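Polyketide biosynthesis 3-hydroxy-3-methylglutaryl-ACP synthase PksG (Bacillus subtilis, PDB 4YXT) catalyses the aldol condensation of an acetyl group carried on an acyl carrier protein with a beta-ketothioester polyketide intermediate in the synthesis of the antibiotic bacillaene. Local coordinates at residues 78-83 with 138-143; 246-251 with 303-308; 194-199 with 221-226; 238-243 with 263-268; 7-12 with 173-178. The protein carries 1 engineered substitution. All blocks are in the same frame, centred on the assembly; numbering follows the deposited sequence.

Contact 1. Residues 78-83 with 138-143. Engineered in segment 78-83: Ala82 (natural residue Glu).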
# COMPACT_ATOMS: atom_id res chain seq x y z
N ILE A 78 -5.35 6.65 3.94
CA ILE A 78 -4.34 5.62 3.70
C ILE A 78 -4.20 4.87 4.99
O ILE A 78 -3.88 5.48 6.00
CB ILE A 78 -2.95 6.20 3.32
CG1 ILE A 78 -3.01 6.96 1.98
CG2 ILE A 78 -1.86 5.11 3.26
CD1 ILE A 78 -1.69 7.64 1.63
N THR A 79 -4.40 3.56 4.95
CA THR A 79 -4.18 2.74 6.11
C THR A 79 -2.88 2.01 5.91
O THR A 79 -2.62 1.44 4.85
CB THR A 79 -5.40 1.84 6.43
OG1 THR A 79 -6.54 2.66 6.70
CG2 THR A 79 -5.19 1.10 7.74
N CYS A 80 -2.01 2.10 6.90
CA CYS A 80 -0.69 1.47 6.86
C CYS A 80 -0.74 0.32 7.84
O CYS A 80 -1.00 0.52 9.05
CB CYS A 80 0.36 2.45 7.27
SG CYS A 80 0.21 4.08 6.46
N SER A 81 -0.53 -0.89 7.35
CA SER A 81 -0.59 -2.03 8.26
C SER A 81 0.20 -3.22 7.75
O SER A 81 0.53 -3.28 6.57
CB SER A 81 -2.06 -2.44 8.53
OG SER A 81 -2.10 -3.62 9.42
N ALA A 82 0.45 -4.18 8.65
CA ALA A 82 0.94 -5.50 8.30
C ALA A 82 -0.04 -6.51 8.88
O ALA A 82 0.26 -7.71 9.03
CB ALA A 82 2.36 -5.67 8.86
N SER A 83 -1.23 -6.02 9.21
CA SER A 83 -2.23 -6.81 9.90
C SER A 83 -3.50 -6.81 9.04
O SER A 83 -4.60 -6.58 9.50
CB SER A 83 -2.51 -6.21 11.27
OG SER A 83 -1.32 -6.02 12.04
N ALA A 138 -5.34 14.90 4.10
CA ALA A 138 -5.23 13.46 4.08
C ALA A 138 -5.24 12.99 5.51
O ALA A 138 -4.74 13.66 6.43
CB ALA A 138 -3.91 13.06 3.42
N LEU A 139 -5.77 11.79 5.69
CA LEU A 139 -5.71 11.06 6.92
C LEU A 139 -4.90 9.76 6.70
O LEU A 139 -5.17 9.01 5.79
CB LEU A 139 -7.12 10.73 7.31
CG LEU A 139 -7.34 10.10 8.67
CD1 LEU A 139 -6.76 10.90 9.85
CD2 LEU A 139 -8.81 9.97 8.82
N VAL A 140 -3.85 9.59 7.50
CA VAL A 140 -3.03 8.42 7.45
C VAL A 140 -3.21 7.81 8.80
O VAL A 140 -3.12 8.49 9.83
CB VAL A 140 -1.52 8.75 7.25
CG1 VAL A 140 -0.70 7.49 7.20
CG2 VAL A 140 -1.31 9.54 5.99
N ILE A 141 -3.46 6.52 8.78
CA ILE A 141 -3.70 5.77 9.96
C ILE A 141 -2.80 4.52 9.91
O ILE A 141 -2.94 3.70 9.04
CB ILE A 141 -5.17 5.31 10.00
CG1 ILE A 141 -6.10 6.51 10.04
CG2 ILE A 141 -5.39 4.40 11.20
CD1 ILE A 141 -7.56 6.14 10.28
N ALA A 142 -1.86 4.42 10.83
CA ALA A 142 -1.11 3.21 11.00
C ALA A 142 -1.74 2.36 12.14
O ALA A 142 -1.84 2.83 13.24
CB ALA A 142 0.33 3.56 11.28
N SER A 143 -2.16 1.12 11.83
CA SER A 143 -2.88 0.19 12.74
C SER A 143 -2.28 -1.23 12.63
O SER A 143 -2.31 -1.85 11.57
CB SER A 143 -4.38 0.16 12.33
OG SER A 143 -5.28 -0.35 13.33
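In the parallel part of the central sheet, Ile78, Thr79 and Cys80 run beside Val140, Ile141 and Ala142 and lead towards a turn that probably belongs to the active site. The strand axes approach to 4.7 Å with 21° between their directions. Backbone bonds alternate across the pair: Ile78 N to Leu139 O, Ile141 N to Ile78 O, Cys80 N to Ile141 O and Ser143 N to Cys80 O. On one face Cys80 SG stands anti to its own carbonyl carbon (chi1 -48°), which turns it back along the strand to Val140 CG1 at 3.6 Å. Ala142 CB packs 4.2 Å from Cys80 CB. Helix 116-130 covers this face, while helices 51-64 and 91-99 lie over Ile141 and Thr79 on the reverse, the helix-on-both-faces layering of the thiolase fold. Thr79 OG1 bonds to Ser92 OG of helix 91-99. At Ser81 to Ser83 the chain makes an ST turn, with Ser83 N donating to Ser81 OG at 2.6 Å. It brackets Ala82, an engineered residue at the position of the natural glutamate, probably the proton donor/acceptor. Ser81 OG also lies 2.8 Å from Ser143 O, but Asp144 OD1 competes for the same hydroxyl proton.

Contact 2. Residues 246-251 with 303-308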
# COMPACT_ATOMS: atom_id res chain seq x y z
N TYR A 246 15.15 17.16 19.27
CA TYR A 246 14.72 15.81 19.73
C TYR A 246 14.89 14.83 18.60
O TYR A 246 15.03 15.25 17.43
CB TYR A 246 13.27 15.83 20.14
CG TYR A 246 12.97 16.75 21.32
CD1 TYR A 246 13.18 16.32 22.63
CD2 TYR A 246 12.50 18.06 21.11
CE1 TYR A 246 12.91 17.12 23.71
CE2 TYR A 246 12.22 18.88 22.19
CZ TYR A 246 12.44 18.40 23.48
OH TYR A 246 12.18 19.14 24.57
N LEU A 247 14.83 13.53 18.93
CA LEU A 247 14.99 12.51 17.95
C LEU A 247 13.95 11.52 18.25
O LEU A 247 13.68 11.20 19.42
CB LEU A 247 16.41 11.87 18.00
CG LEU A 247 17.55 12.74 17.46
CD1 LEU A 247 18.91 12.17 17.88
CD2 LEU A 247 17.52 12.76 15.94
N ALA A 248 13.31 11.02 17.19
CA ALA A 248 12.34 9.99 17.40
C ALA A 248 12.72 8.86 16.55
O ALA A 248 13.18 9.05 15.42
CB ALA A 248 10.95 10.49 17.03
N TYR A 249 12.56 7.64 17.05
CA TYR A 249 12.96 6.52 16.25
C TYR A 249 11.84 5.46 16.23
O TYR A 249 11.00 5.42 17.17
CB TYR A 249 14.17 5.82 16.84
CG TYR A 249 15.38 6.59 17.07
CD1 TYR A 249 16.52 6.42 16.24
CD2 TYR A 249 15.47 7.46 18.13
CE1 TYR A 249 17.69 7.09 16.49
CE2 TYR A 249 16.64 8.17 18.39
CZ TYR A 249 17.75 7.97 17.58
OH TYR A 249 18.90 8.67 17.88
N HIS A 250 11.89 4.59 15.22
CA HIS A 250 11.11 3.38 15.25
C HIS A 250 11.53 2.60 16.49
O HIS A 250 12.72 2.26 16.65
CB HIS A 250 11.37 2.49 14.05
CG HIS A 250 10.68 1.18 14.17
ND1 HIS A 250 9.33 1.10 14.31
CD2 HIS A 250 11.15 -0.09 14.17
CE1 HIS A 250 8.98 -0.17 14.46
NE2 HIS A 250 10.07 -0.91 14.37
N THR A 251 10.55 2.35 17.37
CA THR A 251 10.77 1.82 18.71
C THR A 251 10.12 0.43 18.87
O THR A 251 8.96 0.31 19.29
CB THR A 251 10.23 2.80 19.78
OG1 THR A 251 10.71 4.13 19.51
CG2 THR A 251 10.68 2.42 21.18
N PHE A 303 5.47 6.82 14.74
CA PHE A 303 4.50 7.84 15.04
C PHE A 303 4.21 7.97 16.54
O PHE A 303 4.06 9.09 17.00
CB PHE A 303 3.19 7.62 14.28
CG PHE A 303 3.30 7.79 12.79
CD1 PHE A 303 4.23 8.67 12.21
CD2 PHE A 303 2.42 7.11 11.95
CE1 PHE A 303 4.30 8.81 10.83
CE2 PHE A 303 2.49 7.26 10.56
CZ PHE A 303 3.42 8.12 10.01
N LEU A 304 4.14 6.83 17.26
CA LEU A 304 3.92 6.79 18.68
C LEU A 304 5.03 7.45 19.46
O LEU A 304 4.75 8.09 20.50
CB LEU A 304 3.74 5.31 19.14
CG LEU A 304 3.29 5.04 20.58
CD1 LEU A 304 1.90 5.56 20.80
CD2 LEU A 304 3.37 3.55 20.93
N ALA A 305 6.28 7.28 19.00
CA ALA A 305 7.45 7.91 19.61
C ALA A 305 7.43 9.39 19.29
O ALA A 305 7.86 10.27 20.08
CB ALA A 305 8.76 7.28 19.08
N LEU A 306 6.93 9.71 18.13
CA LEU A 306 6.85 11.14 17.76
C LEU A 306 5.81 11.90 18.63
O LEU A 306 6.08 12.95 19.20
CB LEU A 306 6.44 11.26 16.32
CG LEU A 306 6.42 12.69 15.74
CD1 LEU A 306 7.83 13.13 15.81
CD2 LEU A 306 5.91 12.67 14.32
N ALA A 307 4.62 11.36 18.71
CA ALA A 307 3.57 11.83 19.63
C ALA A 307 4.09 11.94 21.08
O ALA A 307 3.82 12.93 21.78
CB ALA A 307 2.40 10.87 19.60
N SER A 308 4.85 10.93 21.49
CA SER A 308 5.40 10.90 22.84
C SER A 308 6.32 12.07 23.03
O SER A 308 6.22 12.72 24.05
CB SER A 308 6.12 9.59 23.17
OG SER A 308 6.45 9.49 24.58
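Thr251, just after edge strand 246-249, meets Ala305 of the buried helix 301-312, a helix held between strands as in the thiolase fold. From Thr251 CB, 4.8 Å from Ala305 CB, the side chain forks. CG2 leads off the helix and stays 5.6 Å from Ala305 CB. OG1, placed anti to the carbonyl carbon (chi1 -49°), comes down on Ala305 CB at 3.7 Å. The same hydroxyl donates to Tyr249 O at 2.7 Å, arriving from above the carbonyl plane, 43° out of it. Since Tyr249 O is itself 3.5 Å from Ala305 CB, the methyl sits under both oxygens of this local bond. Next along the chain from Tyr249, His250, the probable proton donor/acceptor, has its CB directed away from the helix, and its side chain packs on Cys114 and Asn296. Strand and helix run roughly antiparallel, their short axes at 154°. The close approach, 7.1 Å between these axes, is consistent with alanines at 248 and 305: Ala248 points at the helix and has only a methyl to place there, and Ala248 CB rests 4.2 Å from Leu306 CA and beside its CD1.

Contact 3. Residues 194-199 with 221-226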
# COMPACT_ATOMS: atom_id res chain seq x y z
N TYR A 194 16.33 4.66 2.23
CA TYR A 194 17.29 3.66 1.92
C TYR A 194 16.65 2.28 2.14
O TYR A 194 15.94 2.06 3.12
CB TYR A 194 18.54 3.89 2.82
CG TYR A 194 19.65 2.84 2.71
CD1 TYR A 194 20.59 2.88 1.68
CD2 TYR A 194 19.76 1.85 3.67
CE1 TYR A 194 21.59 1.93 1.60
CE2 TYR A 194 20.75 0.92 3.61
CZ TYR A 194 21.66 0.94 2.57
OH TYR A 194 22.61 -0.07 2.58
N GLY A 195 16.81 1.39 1.18
CA GLY A 195 16.28 0.00 1.29
C GLY A 195 16.96 -1.00 0.38
O GLY A 195 17.69 -0.63 -0.58
N TYR A 196 16.72 -2.26 0.70
CA TYR A 196 17.33 -3.43 0.05
C TYR A 196 16.64 -4.65 0.63
O TYR A 196 16.10 -4.58 1.74
CB TYR A 196 18.84 -3.48 0.35
CG TYR A 196 19.17 -3.45 1.82
CD1 TYR A 196 19.29 -2.25 2.52
CD2 TYR A 196 19.45 -4.63 2.52
CE1 TYR A 196 19.61 -2.22 3.86
CE2 TYR A 196 19.79 -4.60 3.86
CZ TYR A 196 19.84 -3.41 4.54
OH TYR A 196 20.21 -3.40 5.89
N GLU A 197 16.67 -5.77 -0.08
CA GLU A 197 16.03 -6.98 0.41
C GLU A 197 16.86 -7.69 1.45
O GLU A 197 17.97 -8.02 1.20
CB GLU A 197 15.73 -7.93 -0.72
CG GLU A 197 14.71 -8.96 -0.35
CD GLU A 197 15.33 -10.19 0.30
OE1 GLU A 197 16.47 -10.54 -0.07
OE2 GLU A 197 14.65 -10.80 1.19
N VAL A 198 16.29 -7.90 2.62
CA VAL A 198 16.91 -8.71 3.68
C VAL A 198 15.82 -9.48 4.38
O VAL A 198 14.71 -9.00 4.51
CB VAL A 198 17.57 -7.86 4.79
CG1 VAL A 198 18.97 -7.51 4.40
CG2 VAL A 198 16.78 -6.60 5.10
N MET A 199 16.11 -10.69 4.82
CA MET A 199 15.08 -11.53 5.42
C MET A 199 15.17 -11.47 6.92
O MET A 199 15.32 -12.49 7.55
CB MET A 199 15.26 -12.98 5.00
CG MET A 199 14.69 -13.32 3.63
SD MET A 199 12.90 -13.10 3.37
CE MET A 199 12.21 -14.27 4.53
N LEU A 221 20.43 -0.92 12.41
CA LEU A 221 21.56 -0.01 12.69
C LEU A 221 22.27 0.44 11.43
O LEU A 221 22.58 1.64 11.25
CB LEU A 221 22.57 -0.66 13.63
CG LEU A 221 22.09 -0.90 15.05
CD1 LEU A 221 23.06 -1.86 15.77
CD2 LEU A 221 21.91 0.42 15.80
N ASP A 222 22.49 -0.49 10.51
CA ASP A 222 23.00 -0.06 9.20
C ASP A 222 22.11 1.02 8.52
O ASP A 222 22.65 2.02 7.99
CB ASP A 222 23.24 -1.25 8.31
CG ASP A 222 24.34 -2.19 8.86
OD1 ASP A 222 25.16 -1.76 9.73
OD2 ASP A 222 24.37 -3.38 8.42
N CYS A 223 20.77 0.85 8.57
CA CYS A 223 19.88 1.83 7.97
C CYS A 223 19.85 3.13 8.75
O CYS A 223 19.76 4.21 8.16
CB CYS A 223 18.46 1.33 7.76
SG CYS A 223 18.15 -0.10 6.65
N CYS A 224 19.91 3.05 10.08
CA CYS A 224 20.01 4.27 10.88
C CYS A 224 21.19 5.18 10.42
O CYS A 224 21.03 6.40 10.22
CB CYS A 224 20.10 3.91 12.36
SG CYS A 224 19.81 5.35 13.34
N GLU A 225 22.35 4.59 10.16
CA GLU A 225 23.48 5.38 9.66
C GLU A 225 23.33 5.80 8.19
O GLU A 225 23.66 6.94 7.83
CB GLU A 225 24.78 4.60 9.85
CG GLU A 225 25.95 5.04 8.98
CD GLU A 225 27.18 4.15 9.16
OE1 GLU A 225 27.26 3.41 10.18
OE2 GLU A 225 28.08 4.17 8.27
N GLN A 226 22.87 4.91 7.31
CA GLN A 226 22.79 5.29 5.89
C GLN A 226 21.74 6.32 5.65
O GLN A 226 21.93 7.25 4.87
CB GLN A 226 22.56 4.09 4.99
CG GLN A 226 23.75 3.14 4.96
CD GLN A 226 25.01 3.76 4.38
OE1 GLN A 226 26.13 3.42 4.78
NE2 GLN A 226 24.83 4.66 3.43
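A sulfur-aromatic cluster ties the end of strand 184-195 to helix 213-234: the rings of Tyr194 and Tyr196 both close on Cys223, and Gln226 lies over the first ring. Tyr194 has CG anti to the backbone N, which extends its ring towards the helix. Gln226 CB stands over the middle of that ring, 3.7 Å from the Tyr194 centroid and 7° off the normal, the geometry of a CH-pi contact. Chi1 (-67°) sets Gln226 CG towards the phenol end, 3.9 Å from Tyr194 CZ; the bend at chi2 then takes the amide off the ring. Cys223 SG approaches the same ring differently, in its plane and 85° off the normal, with Tyr194 CD2 the nearest atom at 3.9 Å. The face is thus used by the aliphatic part of a glutamine and the edge by sulfur. Tyr196 holds CG between the backbone N and the carbonyl carbon, the crowded position. From there its CE1 comes within 3.8 Å of Cys223 SG, an oblique approach. Farther out, Tyr196 OH is 4.4 Å from Asp222 CB, and this outer part is more open to solvent. Cys223 also packs on Phe324 and Tyr326 of strand 319-327 and on Cys330. Arg103 of the second subunit packs on both Tyr194 and Tyr196, and Gly195 makes backbone hydrogen bonds to that subunit. The arrangement is that of a helix packed on a strand end that itself borders the partner subunit, consistent with a thiolase-superfamily dimer.

Contact 4. Residues 238-243 with 263-268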
# COMPACT_ATOMS: atom_id res chain seq x y z
N ALA A 238 23.93 19.49 7.68
CA ALA A 238 23.12 18.74 8.63
C ALA A 238 24.01 18.12 9.68
O ALA A 238 24.96 17.42 9.35
CB ALA A 238 22.28 17.69 7.93
N ASN A 239 23.71 18.39 10.95
CA ASN A 239 24.54 17.96 12.06
C ASN A 239 23.67 17.19 13.05
O ASN A 239 22.67 17.70 13.55
CB ASN A 239 25.21 19.18 12.74
CG ASN A 239 26.23 18.78 13.77
OD1 ASN A 239 25.89 18.40 14.89
ND2 ASN A 239 27.48 18.81 13.39
N TYR A 240 24.03 15.94 13.28
CA TYR A 240 23.20 15.05 14.05
C TYR A 240 22.97 15.57 15.50
O TYR A 240 21.95 15.28 16.11
CB TYR A 240 23.84 13.69 14.10
CG TYR A 240 22.92 12.57 14.47
CD1 TYR A 240 21.96 12.08 13.57
CD2 TYR A 240 23.00 11.96 15.69
CE1 TYR A 240 21.13 11.00 13.90
CE2 TYR A 240 22.16 10.90 16.03
CZ TYR A 240 21.22 10.43 15.15
OH TYR A 240 20.40 9.35 15.55
N GLN A 241 23.92 16.33 16.04
CA GLN A 241 23.74 16.96 17.35
C GLN A 241 23.01 18.28 17.27
O GLN A 241 22.07 18.49 18.02
CB GLN A 241 25.08 17.21 18.06
CG GLN A 241 25.78 15.98 18.63
CD GLN A 241 26.88 16.38 19.60
OE1 GLN A 241 28.08 16.34 19.28
NE2 GLN A 241 26.47 16.81 20.79
N ASP A 242 23.45 19.16 16.39
CA ASP A 242 23.02 20.58 16.43
C ASP A 242 21.65 20.85 15.82
O ASP A 242 20.89 21.64 16.37
CB ASP A 242 24.04 21.49 15.72
CG ASP A 242 25.45 21.42 16.31
OD1 ASP A 242 25.62 21.03 17.50
OD2 ASP A 242 26.40 21.77 15.57
N THR A 243 21.33 20.17 14.72
CA THR A 243 20.13 20.45 13.90
C THR A 243 18.80 20.09 14.55
O THR A 243 17.75 20.71 14.27
CB THR A 243 20.24 19.70 12.55
OG1 THR A 243 21.54 19.93 12.00
CG2 THR A 243 19.19 20.13 11.56
N THR A 263 25.24 4.26 19.27
CA THR A 263 25.96 3.94 18.07
C THR A 263 26.06 5.18 17.23
O THR A 263 27.15 5.59 16.87
CB THR A 263 25.23 2.83 17.31
OG1 THR A 263 25.06 1.69 18.17
CG2 THR A 263 26.00 2.41 16.09
N MET A 264 24.94 5.84 16.94
CA MET A 264 24.98 7.04 16.07
C MET A 264 25.87 8.14 16.62
O MET A 264 26.64 8.76 15.87
CB MET A 264 23.58 7.62 15.85
CG MET A 264 22.69 6.75 14.98
SD MET A 264 23.40 6.49 13.34
CE MET A 264 23.25 8.09 12.54
N MET A 265 25.72 8.42 17.92
CA MET A 265 26.47 9.51 18.56
C MET A 265 27.98 9.27 18.51
O MET A 265 28.73 10.21 18.34
CB MET A 265 26.06 9.69 20.03
CG MET A 265 24.71 10.32 20.22
SD MET A 265 24.55 11.98 19.50
CE MET A 265 22.91 11.64 18.88
N ARG A 266 28.42 8.02 18.67
CA ARG A 266 29.85 7.68 18.54
C ARG A 266 30.37 7.80 17.07
O ARG A 266 31.54 8.14 16.86
CB ARG A 266 30.12 6.28 19.14
CG ARG A 266 30.07 6.25 20.67
CD ARG A 266 29.67 4.86 21.23
NE ARG A 266 30.81 3.95 21.42
CZ ARG A 266 31.24 3.03 20.55
NH1 ARG A 266 30.61 2.83 19.39
NH2 ARG A 266 32.31 2.30 20.85
N LYS A 267 29.49 7.51 16.09
CA LYS A 267 29.75 7.67 14.64
C LYS A 267 29.76 9.11 14.17
O LYS A 267 30.50 9.46 13.29
CB LYS A 267 28.72 6.91 13.80
CG LYS A 267 28.86 5.41 13.95
CD LYS A 267 27.91 4.60 13.09
CE LYS A 267 28.51 3.24 12.78
NZ LYS A 267 29.57 3.36 11.72
N VAL A 268 28.93 9.95 14.75
CA VAL A 268 29.09 11.38 14.54
C VAL A 268 29.41 11.97 15.91
O VAL A 268 28.53 12.39 16.62
CB VAL A 268 27.80 11.98 13.96
CG1 VAL A 268 28.03 13.42 13.56
CG2 VAL A 268 27.30 11.14 12.79
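Tyr240 and two consecutive methionines, Met264 and Met265, form a pair of Met-aromatic contacts that join the loop before strand 246-249 to the last turn of helix 254-267. Both methionine side chains cross the tyrosine at about a right angle, but they use different parts of it. Tyr240 CG is anti to the backbone N (chi1 -162°), and the ring consequently projects to the helix. Met264 folds over one face: bent at chi2 and chi3, it places CE 4.2 Å from the Tyr240 centroid and 26° off the normal, a CH-pi contact. Its earlier atoms follow the phenol end, CB lying 3.6 Å from Tyr240 CE2 and CG 3.5 Å from Tyr240 OH. Met265 comes to the edge instead. Its SD lies 5.3 Å from the Tyr240 centroid and 86° off the normal, close to the ring plane; the modelled position of its CE is doubtful. Phe228 of helix 213-234 adds an edge-to-face ring contact, and Tyr240 OH shares a hydrogen bond with Tyr249 OH. Just beyond the helix, Val268 CG1 meets Tyr240 CB at 4.2 Å. The loop that carries the tyrosine is fixed from within by an Asx motif. Asn239 OD1 accepts from Asp242 N at 3.0 Å and more weakly from Gln241 N, while Asn239 N donates to Thr243 OG1 at 2.9 Å.

Contact 5. Residues 7-12 with 173-178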
# COMPACT_ATOMS: atom_id res chain seq x y z
N GLU A 7 -1.33 18.30 11.13
CA GLU A 7 -2.25 19.20 11.82
C GLU A 7 -2.71 18.60 13.14
O GLU A 7 -2.93 19.28 14.12
CB GLU A 7 -3.45 19.54 10.92
CG GLU A 7 -2.99 20.18 9.63
CD GLU A 7 -4.13 20.69 8.77
OE1 GLU A 7 -5.27 20.23 8.94
OE2 GLU A 7 -3.88 21.55 7.93
N ALA A 8 -2.82 17.28 13.19
CA ALA A 8 -3.32 16.70 14.40
C ALA A 8 -2.94 15.22 14.36
O ALA A 8 -2.82 14.67 13.29
CB ALA A 8 -4.82 16.90 14.48
N MET A 9 -2.69 14.61 15.52
CA MET A 9 -2.43 13.15 15.57
C MET A 9 -2.83 12.56 16.91
O MET A 9 -2.72 13.22 17.92
CB MET A 9 -0.96 12.80 15.22
CG MET A 9 0.05 12.96 16.33
SD MET A 9 1.76 12.76 15.75
CE MET A 9 1.79 11.02 15.36
N ASN A 10 -3.32 11.32 16.89
CA ASN A 10 -3.87 10.68 18.06
C ASN A 10 -3.57 9.20 18.12
O ASN A 10 -3.51 8.53 17.12
CB ASN A 10 -5.38 10.87 18.15
CG ASN A 10 -5.93 10.36 19.48
OD1 ASN A 10 -5.31 10.58 20.51
ND2 ASN A 10 -6.97 9.63 19.45
N VAL A 11 -3.43 8.69 19.33
CA VAL A 11 -2.94 7.35 19.56
C VAL A 11 -4.08 6.64 20.17
O VAL A 11 -4.72 7.25 20.97
CB VAL A 11 -1.78 7.36 20.62
CG1 VAL A 11 -1.38 5.96 21.07
CG2 VAL A 11 -0.58 8.08 20.06
N PHE A 12 -4.34 5.40 19.73
CA PHE A 12 -5.12 4.39 20.45
C PHE A 12 -4.23 3.19 20.78
O PHE A 12 -3.85 2.41 19.87
CB PHE A 12 -6.28 3.84 19.64
CG PHE A 12 -7.23 3.00 20.45
CD1 PHE A 12 -8.10 3.59 21.35
CD2 PHE A 12 -7.26 1.61 20.32
CE1 PHE A 12 -8.98 2.84 22.12
CE2 PHE A 12 -8.15 0.86 21.08
CZ PHE A 12 -9.00 1.48 21.99
N VAL A 173 -2.06 4.71 15.38
CA VAL A 173 -1.88 6.15 15.41
C VAL A 173 -2.48 6.76 14.13
O VAL A 173 -2.19 6.30 13.01
CB VAL A 173 -0.40 6.58 15.49
CG1 VAL A 173 -0.27 8.11 15.61
CG2 VAL A 173 0.34 5.97 16.65
N ALA A 174 -3.28 7.81 14.28
CA ALA A 174 -3.95 8.40 13.17
C ALA A 174 -3.35 9.76 13.05
O ALA A 174 -3.17 10.45 14.06
CB ALA A 174 -5.45 8.47 13.43
N VAL A 175 -3.02 10.17 11.84
CA VAL A 175 -2.33 11.39 11.58
C VAL A 175 -3.10 12.13 10.46
O VAL A 175 -3.22 11.60 9.36
CB VAL A 175 -0.89 11.11 11.07
CG1 VAL A 175 -0.19 12.39 10.65
CG2 VAL A 175 0.01 10.37 12.07
N LEU A 176 -3.57 13.35 10.75
CA LEU A 176 -4.19 14.25 9.82
C LEU A 176 -3.18 15.18 9.21
O LEU A 176 -2.51 15.88 9.91
CB LEU A 176 -5.22 15.12 10.54
CG LEU A 176 -6.11 16.01 9.66
CD1 LEU A 176 -7.17 15.22 8.89
CD2 LEU A 176 -6.76 17.07 10.53
N VAL A 177 -3.10 15.20 7.88
CA VAL A 177 -2.05 15.85 7.16
C VAL A 177 -2.73 16.92 6.32
O VAL A 177 -3.80 16.70 5.68
CB VAL A 177 -1.27 14.84 6.28
CG1 VAL A 177 -0.18 15.51 5.49
CG2 VAL A 177 -0.69 13.70 7.13
N GLY A 178 -2.13 18.10 6.33
CA GLY A 178 -2.77 19.27 5.75
C GLY A 178 -1.87 20.45 5.50
O GLY A 178 -0.65 20.37 5.68
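Met9 packs closely on Val173 and Val175 across an antiparallel strand pair in the central sheet. Its CG lies between the backbone N and the carbonyl carbon (chi1 81°), and a bend at chi3 brings CE 3.6 Å from Val173 CG1 and 3.8 Å from Val175 CG2. The neighbouring Val11 makes a looser contact, CG2 to Val173 CG2 at 4.1 Å. On the reverse face Ala8 and Leu176 meet CB to CB at 4.3 Å, while Leu176 CD2 reaches Glu7 OE1 at 3.8 Å. All the touching residues are buried, so the looser pairs do not mark a solvent side. Backbone bonds join Asn10 to Ala174 in both directions, and Leu176 N donates to Ala8 O. At the far end Glu7 and Ala8 both face Leu176, a classic beta bulge, with Glu7 N donating to Leu176 O at 3.0 Å. Glu7 stretches along the other strand until OE2 lies 3.3 Å from Gly178 CA, where no side chain intervenes. Its carboxylate is held by Lys137 (salt bridge) and by Asn180 N. Helix 301-312 covers Met9 and Val11 with Phe303 and Leu304, helix 51-64 lies on Ala174 and Asn10, and strand 137-145 flanks 170-178 on the side away from 5-12.

Contacts 1 and 5 lie in the core of one sheet, where strands 137-145 and 170-178 are neighbours; both rest on backbone bonds, one parallel, the other antiparallel. Contact 2, also buried, sets a helix against the edge strand through small side chains; that helix also covers contact 5, and its Phe303 meets Ala142 of contact 1. Contacts 3 and 4 lie farther out, centres about 20 and 25 Å from the chain centre, and depend on tyrosine rings with sulfur; contact 4 is still buried, contact 3 only partly so. The salt bridge Glu225-Lys267 joins these two, and only contact 3 of them meets the second subunit. A hydroxyl pair links contact 4 to contact 2.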